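Local coordinates for CRISPR-associated endonuclease Cas9 (Campylobacter jejuni subsp. jejuni serotype O:2, PDB 5X2H), which is an RNA-guided endonuclease of CRISPR adaptive immunity that, in its full-length form, cleaves both strands of target DNA with RuvC-like and HNH domains, at residues L30-F38 with K620-P629; K632-E640 with I700-K708. All blocks are in the same frame, centred on the assembly; numbering follows the deposited sequence.

Contact 1: residues L30-F38 with K620-P629; sequences LKDCGVRIF and KIDEIFVSKP. With nucleotides of chain B.
Arg-36 and Ser-627 sit at the one point where strand 29-37, an outermost strand of the RuvC sheet, is bridged by the extended chain that follows helix 615-622. Ser-627 makes both bonds of this single parallel bridge, to the two neighbours of Arg-36: its N gives to Val-35 O (3.0 Å) and its O accepts from Ile-37 N (2.9 Å), with CA-H...O contacts beside them.

The polar side chains cluster round the guanidinium of Arg-36. Its chain leaves the backbone away from 620-629 and bends back at chi2 (75°), bringing NH1 to Ser-627 OG at 2.8 Å, nearly in the guanidinium plane. NH2, also at the edge of the group, gives to OP1 of A78 of chain B (2.8 Å), while NE pairs with Glu-464 of helix 456-476. Pro-629 covers one face, its CD over the centre. Ser-627 OG is also bonded to Ser-817 O.

Apolar contacts run from the bridge back along the strand. Ile-37 CG1 meets Val-626 CG1 at 3.6 Å. Ile-624 lays CG2 against Gly-34 CA (3.6 Å) and CD1 against Cys-33 CB (3.5 Å), and Cys-33 SG touches Ile-621 CD1. Beyond them the Lys-620 chain runs antiparallel alongside the Leu-30 side chain, CB against CD2, with CE near Lys-31 O. Helix 557-566, carrying the predicted magnesium ligand His-558, packs on Cys-33, Val-35, Ile-621 and Ile-624.

With all three nitrogens engaged and a proline over one face, the guanidinium is fixed in rotation, its charge probably shared between a carboxylate and the RNA backbone, tying the nuclease sheet's edge directly to bound RNA.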
loop_
_atom_site.group_PDB
_atom_site.type_symbol
_atom_site.label_atom_id
_atom_site.label_comp_id
_atom_site.label_asym_id
_atom_site.label_seq_id
_atom_site.Cartn_x
_atom_site.Cartn_y
_atom_site.Cartn_z
ATOM N N LEU A 30 -36.418 -19.091 7.089
ATOM C CA LEU A 30 -35.053 -18.791 7.498
ATOM C C LEU A 30 -34.438 -20.003 8.190
ATOM O O LEU A 30 -34.990 -20.521 9.164
ATOM C CB LEU A 30 -35.032 -17.578 8.425
ATOM C CG LEU A 30 -33.644 -17.046 8.784
ATOM C CD1 LEU A 30 -32.868 -16.692 7.525
ATOM C CD2 LEU A 30 -33.754 -15.843 9.708
ATOM N N LYS A 31 -33.291 -20.452 7.684
ATOM C CA LYS A 31 -32.657 -21.683 8.142
ATOM C C LYS A 31 -31.393 -21.457 8.957
ATOM O O LYS A 31 -31.142 -22.201 9.906
ATOM C CB LYS A 31 -32.323 -22.578 6.942
ATOM C CG LYS A 31 -33.496 -22.827 6.005
ATOM C CD LYS A 31 -34.452 -23.877 6.553
ATOM C CE LYS A 31 -33.854 -25.273 6.456
ATOM N NZ LYS A 31 -34.859 -26.332 6.764
ATOM N N ASP A 32 -30.585 -20.453 8.617
ATOM C CA ASP A 32 -29.309 -20.256 9.288
ATOM C C ASP A 32 -28.928 -18.783 9.235
ATOM O O ASP A 32 -29.336 -18.052 8.328
ATOM C CB ASP A 32 -28.214 -21.122 8.653
ATOM C CG ASP A 32 -27.095 -21.453 9.619
ATOM O OD1 ASP A 32 -27.058 -20.855 10.715
ATOM O OD2 ASP A 32 -26.258 -22.317 9.285
ATOM N N CYS A 33 -28.136 -18.358 10.218
ATOM C CA CYS A 33 -27.711 -16.970 10.344
ATOM C C CYS A 33 -26.295 -16.923 10.898
ATOM O O CYS A 33 -25.830 -17.864 11.547
ATOM C CB CYS A 33 -28.651 -16.173 11.257
ATOM S SG CYS A 33 -29.923 -15.239 10.401
ATOM N N GLY A 34 -25.610 -15.814 10.646
ATOM C CA GLY A 34 -24.262 -15.653 11.160
ATOM C C GLY A 34 -23.669 -14.318 10.766
ATOM O O GLY A 34 -24.153 -13.636 9.857
ATOM N N VAL A 35 -22.605 -13.954 11.482
ATOM C CA VAL A 35 -21.828 -12.750 11.209
ATOM C C VAL A 35 -20.352 -13.115 11.279
ATOM O O VAL A 35 -19.911 -13.762 12.235
ATOM C CB VAL A 35 -22.135 -11.610 12.202
ATOM C CG1 VAL A 35 -21.438 -10.331 11.761
ATOM C CG2 VAL A 35 -23.629 -11.384 12.333
ATOM N N ARG A 36 -19.590 -12.700 10.272
ATOM C CA ARG A 36 -18.152 -12.939 10.210
ATOM C C ARG A 36 -17.440 -11.596 10.331
ATOM O O ARG A 36 -17.436 -10.802 9.385
ATOM C CB ARG A 36 -17.777 -13.652 8.914
ATOM C CG ARG A 36 -16.282 -13.779 8.666
ATOM C CD ARG A 36 -15.641 -14.852 9.534
ATOM N NE ARG A 36 -14.338 -15.250 9.004
ATOM C CZ ARG A 36 -13.518 -16.116 9.589
ATOM N NH1 ARG A 36 -13.854 -16.684 10.740
ATOM N NH2 ARG A 36 -12.355 -16.414 9.023
ATOM N N ILE A 37 -16.850 -11.341 11.495
ATOM C CA ILE A 37 -16.101 -10.113 11.744
ATOM C C ILE A 37 -14.634 -10.397 11.449
ATOM O O ILE A 37 -13.977 -11.133 12.188
ATOM C CB ILE A 37 -16.284 -9.620 13.185
ATOM C CG1 ILE A 37 -17.761 -9.366 13.498
ATOM C CG2 ILE A 37 -15.459 -8.366 13.418
ATOM C CD1 ILE A 37 -18.334 -8.154 12.807
ATOM N N PHE A 38 -14.113 -9.811 10.372
ATOM C CA PHE A 38 -12.721 -10.019 9.999
ATOM C C PHE A 38 -11.828 -8.813 10.255
ATOM O O PHE A 38 -10.608 -8.943 10.114
ATOM C CB PHE A 38 -12.612 -10.425 8.520
ATOM C CG PHE A 38 -13.259 -9.460 7.565
ATOM C CD1 PHE A 38 -14.587 -9.611 7.206
ATOM C CD2 PHE A 38 -12.531 -8.420 7.006
ATOM C CE1 PHE A 38 -15.187 -8.734 6.320
ATOM C CE2 PHE A 38 -13.126 -7.537 6.118
ATOM C CZ PHE A 38 -14.454 -7.697 5.774
ATOM N N LYS A 620 -33.543 -16.840 15.502
ATOM C CA LYS A 620 -32.350 -17.279 14.787
ATOM C C LYS A 620 -31.154 -16.395 15.114
ATOM O O LYS A 620 -30.026 -16.888 15.237
ATOM C CB LYS A 620 -32.616 -17.282 13.282
ATOM C CG LYS A 620 -32.316 -18.604 12.598
ATOM C CD LYS A 620 -33.273 -19.691 13.056
ATOM C CE LYS A 620 -33.042 -20.984 12.291
ATOM N NZ LYS A 620 -33.984 -22.059 12.713
ATOM N N ILE A 621 -31.382 -15.088 15.261
ATOM C CA ILE A 621 -30.289 -14.162 15.554
ATOM C C ILE A 621 -29.677 -14.471 16.914
ATOM O O ILE A 621 -28.453 -14.404 17.091
ATOM C CB ILE A 621 -30.786 -12.706 15.461
ATOM C CG1 ILE A 621 -30.502 -12.131 14.071
ATOM C CG2 ILE A 621 -30.152 -11.832 16.537
ATOM C CD1 ILE A 621 -31.278 -12.787 12.954
ATOM N N ASP A 622 -30.511 -14.834 17.891
ATOM C CA ASP A 622 -30.010 -15.164 19.220
ATOM C C ASP A 622 -29.166 -16.431 19.227
ATOM O O ASP A 622 -28.427 -16.661 20.191
ATOM C CB ASP A 622 -31.178 -15.310 20.199
ATOM C CG ASP A 622 -31.992 -14.036 20.329
ATOM O OD1 ASP A 622 -31.566 -13.000 19.773
ATOM O OD2 ASP A 622 -33.058 -14.072 20.980
ATOM N N GLU A 623 -29.257 -17.255 18.184
ATOM C CA GLU A 623 -28.460 -18.470 18.089
ATOM C C GLU A 623 -27.103 -18.237 17.439
ATOM O O GLU A 623 -26.253 -19.134 17.475
ATOM C CB GLU A 623 -29.229 -19.537 17.303
ATOM C CG GLU A 623 -30.597 -19.855 17.887
ATOM C CD GLU A 623 -31.434 -20.724 16.971
ATOM O OE1 GLU A 623 -30.863 -21.316 16.031
ATOM O OE2 GLU A 623 -32.661 -20.810 17.188
ATOM N N ILE A 624 -26.882 -17.059 16.858
ATOM C CA ILE A 624 -25.629 -16.772 16.171
ATOM C C ILE A 624 -24.487 -16.717 17.172
ATOM O O ILE A 624 -24.607 -16.123 18.252
ATOM C CB ILE A 624 -25.736 -15.444 15.403
ATOM C CG1 ILE A 624 -26.844 -15.512 14.355
ATOM C CG2 ILE A 624 -24.403 -15.079 14.760
ATOM C CD1 ILE A 624 -27.150 -14.173 13.751
ATOM N N PHE A 625 -23.367 -17.338 16.817
ATOM C CA PHE A 625 -22.098 -17.103 17.494
ATOM C C PHE A 625 -21.192 -16.381 16.505
ATOM O O PHE A 625 -20.789 -16.958 15.488
ATOM C CB PHE A 625 -21.466 -18.400 17.986
ATOM C CG PHE A 625 -20.315 -18.182 18.923
ATOM C CD1 PHE A 625 -20.539 -17.949 20.273
ATOM C CD2 PHE A 625 -19.013 -18.184 18.455
ATOM C CE1 PHE A 625 -19.482 -17.738 21.139
ATOM C CE2 PHE A 625 -17.952 -17.974 19.315
ATOM C CZ PHE A 625 -18.186 -17.750 20.659
ATOM N N VAL A 626 -20.890 -15.116 16.800
ATOM C CA VAL A 626 -20.125 -14.286 15.878
ATOM C C VAL A 626 -18.743 -14.887 15.671
ATOM O O VAL A 626 -18.024 -15.186 16.634
ATOM C CB VAL A 626 -20.046 -12.848 16.408
ATOM C CG1 VAL A 626 -19.258 -11.972 15.451
ATOM C CG2 VAL A 626 -21.447 -12.293 16.624
ATOM N N SER A 627 -18.361 -15.060 14.408
ATOM C CA SER A 627 -17.105 -15.699 14.045
ATOM C C SER A 627 -16.031 -14.651 13.794
ATOM O O SER A 627 -16.246 -13.702 13.031
ATOM C CB SER A 627 -17.278 -16.574 12.801
ATOM O OG SER A 627 -16.034 -17.107 12.377
ATOM N N LYS A 628 -14.876 -14.833 14.430
ATOM C CA LYS A 628 -13.696 -14.018 14.209
ATOM C C LYS A 628 -12.497 -14.932 13.995
ATOM O O LYS A 628 -12.326 -15.911 14.730
ATOM C CB LYS A 628 -13.420 -13.081 15.395
ATOM C CG LYS A 628 -14.573 -12.166 15.766
ATOM C CD LYS A 628 -14.157 -11.184 16.855
ATOM C CE LYS A 628 -15.317 -10.294 17.274
ATOM N NZ LYS A 628 -14.878 -9.179 18.155
ATOM N N PRO A 629 -11.659 -14.647 13.005
ATOM C CA PRO A 629 -10.486 -15.490 12.769
ATOM C C PRO A 629 -9.335 -15.115 13.686
ATOM O O PRO A 629 -9.121 -13.947 14.015
ATOM C CB PRO A 629 -10.137 -15.198 11.306
ATOM C CG PRO A 629 -10.547 -13.768 11.130
ATOM C CD PRO A 629 -11.779 -13.575 12.001
ATOM P P A B 78 -9.310 -19.333 9.243
ATOM O OP1 A B 78 -10.209 -18.164 9.417
ATOM O OP2 A B 78 -9.468 -20.225 8.064
ATOM O "O5'" A B 78 -7.813 -18.796 9.247
ATOM C "C5'" A B 78 -7.303 -18.066 10.355
ATOM C "C4'" A B 78 -5.797 -18.099 10.389
ATOM O "O4'" A B 78 -5.349 -19.479 10.272
ATOM C "C3'" A B 78 -5.103 -17.338 9.260
ATOM O "O3'" A B 78 -3.848 -16.861 9.741
ATOM C "C2'" A B 78 -4.846 -18.438 8.242
ATOM O "O2'" A B 78 -3.826 -18.160 7.309
ATOM C "C1'" A B 78 -4.482 -19.596 9.162
ATOM N N9 A B 78 -4.642 -20.916 8.553
ATOM C C8 A B 78 -5.594 -21.319 7.652
ATOM N N7 A B 78 -5.455 -22.564 7.271
ATOM C C5 A B 78 -4.334 -23.003 7.959
ATOM C C6 A B 78 -3.663 -24.236 7.985
ATOM N N6 A B 78 -4.047 -25.300 7.275
ATOM N N1 A B 78 -2.575 -24.346 8.781
ATOM C C2 A B 78 -2.192 -23.279 9.497
ATOM N N3 A B 78 -2.738 -22.067 9.554
ATOM C C4 A B 78 -3.815 -21.995 8.751
#

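Contact 2: residues K632-E640 with I700-K708; sequences KKPSGALHE and IYTMDFALK. With nucleotides of chain B.
Pro-634 lies over one face of the Phe-705 ring, its CB 3.8 Å from the ring centroid and 11° off the normal, a CH-pi contact; Lys-708 NZ stands over the other face, nearer the ring's margin, and bonds Phe-705 O. Thr-702 OG1, held between its backbone N and carbonyl carbon (chi1 49°), donates to Ala-637 O at 2.7 Å, tilted out of the carbonyl plane. One water donates to both Pro-634 O and Thr-702 O, bridging the backbones.

Leu-638 wedges between helix and RNA: CB touches Met-703 CE (3.6 Å), CD2 reaches Ala-706 CB (3.7 Å), and CG rests on the base of A49 of chain B. The same nucleotide gives N6 to Gly-636 O (3.1 Å), and its O2' lies in the plane of the His-639 ring, hydrogen-bonded to NE2 (2.7 Å). At the other ring nitrogen, ND1 gives a bond that is straight at its hydrogen to Glu-640 O, coming from above that carbonyl's plane, which fixes the imidazole's rotation.

The loop 632-640 thus lies between RNA and helix 702-707, whose N-cap Tyr-701 follows strand 695-700 and whose end is a Schellman motif at Lys-708; strand 668-671 lies against His-639 and Met-703, and Phe-833 meets Phe-705 edge-to-face.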
loop_
_atom_site.group_PDB
_atom_site.type_symbol
_atom_site.label_atom_id
_atom_site.label_comp_id
_atom_site.label_asym_id
_atom_site.label_seq_id
_atom_site.Cartn_x
_atom_site.Cartn_y
_atom_site.Cartn_z
ATOM N N LYS A 632 -2.779 -14.980 13.061
ATOM C CA LYS A 632 -1.540 -15.719 13.262
ATOM C C LYS A 632 -0.345 -15.085 12.563
ATOM O O LYS A 632 0.747 -15.664 12.588
ATOM C CB LYS A 632 -1.707 -17.171 12.803
ATOM C CG LYS A 632 -2.650 -17.978 13.683
ATOM C CD LYS A 632 -2.325 -19.467 13.663
ATOM C CE LYS A 632 -2.766 -20.135 12.376
ATOM N NZ LYS A 632 -2.499 -21.608 12.399
ATOM N N LYS A 633 -0.516 -13.915 11.957
ATOM C CA LYS A 633 0.568 -13.301 11.196
ATOM C C LYS A 633 1.740 -12.969 12.111
ATOM O O LYS A 633 1.566 -12.213 13.077
ATOM C CB LYS A 633 0.080 -12.042 10.485
ATOM C CG LYS A 633 1.180 -11.294 9.751
ATOM C CD LYS A 633 0.614 -10.329 8.719
ATOM C CE LYS A 633 -0.326 -9.318 9.350
ATOM N NZ LYS A 633 -0.791 -8.309 8.363
ATOM N N PRO A 634 2.929 -13.516 11.868
ATOM C CA PRO A 634 4.089 -13.216 12.713
ATOM C C PRO A 634 4.906 -12.018 12.259
ATOM O O PRO A 634 5.860 -11.644 12.951
ATOM C CB PRO A 634 4.913 -14.503 12.596
ATOM C CG PRO A 634 4.647 -14.965 11.189
ATOM C CD PRO A 634 3.235 -14.536 10.848
ATOM N N SER A 635 4.563 -11.414 11.127
ATOM C CA SER A 635 5.330 -10.305 10.592
ATOM C C SER A 635 4.735 -8.973 11.034
ATOM O O SER A 635 3.539 -8.852 11.308
ATOM C CB SER A 635 5.383 -10.373 9.063
ATOM O OG SER A 635 4.087 -10.212 8.516
ATOM N N GLY A 636 5.594 -7.970 11.089
ATOM C CA GLY A 636 5.195 -6.640 11.497
ATOM C C GLY A 636 6.426 -5.870 11.933
ATOM O O GLY A 636 7.546 -6.372 11.872
ATOM N N ALA A 637 6.191 -4.633 12.365
ATOM C CA ALA A 637 7.270 -3.845 12.946
ATOM C C ALA A 637 7.920 -4.634 14.073
ATOM O O ALA A 637 7.233 -5.142 14.964
ATOM C CB ALA A 637 6.737 -2.508 13.459
ATOM N N LEU A 638 9.244 -4.773 14.014
ATOM C CA LEU A 638 9.954 -5.558 15.016
ATOM C C LEU A 638 10.068 -4.841 16.351
ATOM O O LEU A 638 10.451 -5.472 17.343
ATOM C CB LEU A 638 11.352 -5.913 14.511
ATOM C CG LEU A 638 11.397 -6.708 13.209
ATOM C CD1 LEU A 638 12.835 -7.044 12.819
ATOM C CD2 LEU A 638 10.549 -7.967 13.341
ATOM N N HIS A 639 9.743 -3.555 16.398
ATOM C CA HIS A 639 9.946 -2.739 17.585
ATOM C C HIS A 639 9.325 -1.376 17.326
ATOM O O HIS A 639 9.024 -1.018 16.185
ATOM C CB HIS A 639 11.433 -2.604 17.918
ATOM C CG HIS A 639 12.269 -2.135 16.768
ATOM N ND1 HIS A 639 12.320 -0.816 16.376
ATOM C CD2 HIS A 639 13.077 -2.812 15.918
ATOM C CE1 HIS A 639 13.127 -0.699 15.335
ATOM N NE2 HIS A 639 13.602 -1.895 15.039
ATOM N N GLU A 640 9.130 -0.620 18.403
ATOM C CA GLU A 640 8.740 0.771 18.244
ATOM C C GLU A 640 9.835 1.539 17.507
ATOM O O GLU A 640 11.004 1.142 17.478
ATOM C CB GLU A 640 8.459 1.415 19.601
ATOM C CG GLU A 640 7.094 1.084 20.182
ATOM C CD GLU A 640 6.725 1.984 21.349
ATOM O OE1 GLU A 640 7.586 2.778 21.791
ATOM O OE2 GLU A 640 5.571 1.900 21.819
ATOM N N ILE A 700 5.308 -13.724 23.027
ATOM C CA ILE A 700 6.087 -13.898 21.805
ATOM C C ILE A 700 5.820 -12.707 20.890
ATOM O O ILE A 700 4.674 -12.477 20.485
ATOM C CB ILE A 700 5.749 -15.219 21.095
ATOM C CG1 ILE A 700 6.000 -16.400 22.038
ATOM C CG2 ILE A 700 6.562 -15.366 19.819
ATOM C CD1 ILE A 700 5.736 -17.753 21.417
ATOM N N TYR A 701 6.875 -11.966 20.560
ATOM C CA TYR A 701 6.781 -10.715 19.822
ATOM C C TYR A 701 7.329 -10.877 18.407
ATOM O O TYR A 701 7.983 -11.869 18.070
ATOM C CB TYR A 701 7.532 -9.599 20.565
ATOM C CG TYR A 701 7.043 -9.374 21.982
ATOM C CD1 TYR A 701 7.540 -10.128 23.041
ATOM C CD2 TYR A 701 6.083 -8.412 22.260
ATOM C CE1 TYR A 701 7.096 -9.926 24.332
ATOM C CE2 TYR A 701 5.635 -8.202 23.550
ATOM C CZ TYR A 701 6.142 -8.964 24.581
ATOM O OH TYR A 701 5.696 -8.756 25.867
ATOM N N THR A 702 7.055 -9.871 17.574
ATOM C CA THR A 702 7.527 -9.905 16.191
ATOM C C THR A 702 9.043 -10.029 16.127
ATOM O O THR A 702 9.582 -10.724 15.255
ATOM C CB THR A 702 7.071 -8.650 15.449
ATOM O OG1 THR A 702 7.394 -7.494 16.233
ATOM C CG2 THR A 702 5.571 -8.690 15.193
ATOM N N MET A 703 9.750 -9.364 17.044
ATOM C CA MET A 703 11.205 -9.464 17.066
ATOM C C MET A 703 11.658 -10.896 17.319
ATOM O O MET A 703 12.648 -11.352 16.736
ATOM C CB MET A 703 11.783 -8.524 18.122
ATOM C CG MET A 703 13.287 -8.641 18.269
ATOM S SD MET A 703 14.155 -8.373 16.705
ATOM C CE MET A 703 14.216 -6.588 16.652
ATOM N N ASP A 704 10.943 -11.622 18.182
ATOM C CA ASP A 704 11.334 -12.994 18.495
ATOM C C ASP A 704 11.254 -13.888 17.264
ATOM O O ASP A 704 12.119 -14.745 17.054
ATOM C CB ASP A 704 10.455 -13.542 19.619
ATOM C CG ASP A 704 10.628 -12.775 20.915
ATOM O OD1 ASP A 704 11.785 -12.619 21.361
ATOM O OD2 ASP A 704 9.613 -12.313 21.476
ATOM N N PHE A 705 10.220 -13.704 16.439
ATOM C CA PHE A 705 10.136 -14.453 15.190
ATOM C C PHE A 705 11.261 -14.064 14.239
ATOM O O PHE A 705 11.812 -14.920 13.538
ATOM C CB PHE A 705 8.776 -14.232 14.526
ATOM C CG PHE A 705 8.644 -14.893 13.181
ATOM C CD1 PHE A 705 8.368 -16.248 13.087
ATOM C CD2 PHE A 705 8.793 -14.163 12.014
ATOM C CE1 PHE A 705 8.248 -16.863 11.854
ATOM C CE2 PHE A 705 8.674 -14.771 10.775
ATOM C CZ PHE A 705 8.401 -16.123 10.695
ATOM N N ALA A 706 11.609 -12.776 14.197
ATOM C CA ALA A 706 12.711 -12.339 13.347
ATOM C C ALA A 706 14.017 -12.991 13.772
ATOM O O ALA A 706 14.814 -13.419 12.927
ATOM C CB ALA A 706 12.834 -10.817 13.383
ATOM N N LEU A 707 14.252 -13.081 15.084
ATOM C CA LEU A 707 15.443 -13.735 15.607
ATOM C C LEU A 707 15.402 -15.245 15.434
ATOM O O LEU A 707 16.439 -15.895 15.598
ATOM C CB LEU A 707 15.617 -13.392 17.090
ATOM C CG LEU A 707 15.842 -11.918 17.437
ATOM C CD1 LEU A 707 15.753 -11.701 18.946
ATOM C CD2 LEU A 707 17.190 -11.445 16.898
ATOM N N LYS A 708 14.234 -15.809 15.117
ATOM C CA LYS A 708 14.052 -17.253 14.981
ATOM C C LYS A 708 14.415 -17.992 16.267
ATOM O O LYS A 708 14.843 -19.149 16.236
ATOM C CB LYS A 708 14.845 -17.806 13.794
ATOM C CG LYS A 708 14.373 -17.279 12.447
ATOM C CD LYS A 708 12.913 -17.638 12.211
ATOM C CE LYS A 708 12.400 -17.085 10.893
ATOM N NZ LYS A 708 12.355 -15.599 10.904
ATOM P P A B 49 16.179 1.501 7.903
ATOM O OP1 A B 49 17.471 1.230 7.226
ATOM O OP2 A B 49 15.257 2.535 7.361
ATOM O "O5'" A B 49 15.366 0.133 8.007
ATOM C "C5'" A B 49 15.932 -1.014 8.627
ATOM C "C4'" A B 49 15.575 -1.091 10.093
ATOM O "O4'" A B 49 14.141 -1.104 10.264
ATOM C "C3'" A B 49 16.051 -2.328 10.835
ATOM O "O3'" A B 49 17.404 -2.204 11.238
ATOM C "C2'" A B 49 15.080 -2.430 12.017
ATOM O "O2'" A B 49 15.551 -1.680 13.125
ATOM C "C1'" A B 49 13.813 -1.757 11.470
ATOM N N9 A B 49 12.685 -2.686 11.253
ATOM C C8 A B 49 11.483 -2.657 11.917
ATOM N N7 A B 49 10.636 -3.584 11.541
ATOM C C5 A B 49 11.324 -4.273 10.556
ATOM C C6 A B 49 10.968 -5.376 9.759
ATOM N N6 A B 49 9.790 -6.000 9.834
ATOM N N1 A B 49 11.878 -5.825 8.871
ATOM C C2 A B 49 13.058 -5.201 8.796
ATOM N N3 A B 49 13.509 -4.157 9.491
ATOM C C4 A B 49 12.584 -3.732 10.365
ATOM P P C B 69 8.182 -6.230 4.862
ATOM O OP1 C B 69 7.314 -7.072 4.000
ATOM O OP2 C B 69 8.799 -4.998 4.307
ATOM O "O5'" C B 69 7.334 -5.811 6.140
ATOM C "C5'" C B 69 6.770 -6.797 6.996
ATOM C "C4'" C B 69 5.743 -6.198 7.926
ATOM O "O4'" C B 69 6.409 -5.323 8.875
ATOM C "C3'" C B 69 4.671 -5.353 7.244
ATOM O "O3'" C B 69 3.436 -5.495 7.945
ATOM C "C2'" C B 69 5.203 -3.934 7.417
ATOM O "O2'" C B 69 4.217 -2.924 7.370
ATOM C "C1'" C B 69 5.866 -4.018 8.788
ATOM N N1 C B 69 6.966 -3.064 8.981
ATOM C C2 C B 69 6.808 -2.007 9.883
ATOM O O2 C B 69 5.731 -1.896 10.489
ATOM N N3 C B 69 7.827 -1.131 10.064
ATOM C C4 C B 69 8.967 -1.285 9.384
ATOM N N4 C B 69 9.946 -0.403 9.593
ATOM C C5 C B 69 9.158 -2.357 8.466
ATOM C C6 C B 69 8.142 -3.217 8.299
ATOM P P A B 79 -3.299 -15.411 9.326
ATOM O OP1 A B 79 -3.707 -14.446 10.377
ATOM O OP2 A B 79 -3.662 -15.149 7.909
ATOM O "O5'" A B 79 -1.717 -15.582 9.402
ATOM C "C5'" A B 79 -1.035 -16.447 8.506
ATOM C "C4'" A B 79 -0.048 -17.333 9.225
ATOM O "O4'" A B 79 -0.662 -18.618 9.511
ATOM C "C3'" A B 79 1.210 -17.683 8.444
ATOM O "O3'" A B 79 2.199 -16.673 8.538
ATOM C "C2'" A B 79 1.639 -19.010 9.058
ATOM O "O2'" A B 79 2.337 -18.804 10.275
ATOM C "C1'" A B 79 0.291 -19.651 9.380
ATOM N N9 A B 79 -0.151 -20.577 8.319
ATOM C C8 A B 79 -1.181 -20.412 7.425
ATOM N N7 A B 79 -1.332 -21.425 6.602
ATOM C C5 A B 79 -0.332 -22.312 6.978
ATOM C C6 A B 79 0.040 -23.579 6.497
ATOM N N6 A B 79 -0.574 -24.196 5.485
ATOM N N1 A B 79 1.081 -24.199 7.096
ATOM C C2 A B 79 1.696 -23.578 8.111
ATOM N N3 A B 79 1.438 -22.391 8.655
ATOM C C4 A B 79 0.400 -21.802 8.036
HETATM O O HOH W 1 8.358 -10.655 12.770
HETATM O O HOH W 2 9.202 -6.810 19.267
#

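The two contacts follow one another along the chain, 620-629 leading almost directly into 632-640, yet their centres stand about 32 Å apart. Contact 1 is the more buried: it adds an extended segment to an outermost strand of the RuvC sheet, using backbone bonds and aliphatic packing close to the predicted magnesium site. Contact 2, partly buried and away from the annotated sites, sets an irregular loop on a short helix, with a side-chain hydroxyl, waters and a proline-aromatic contact in place of strand pairing. They share no helix or strand. RNA touches contact 1 at a phosphate, whereas in contact 2 it is met at base, sugar and phosphate.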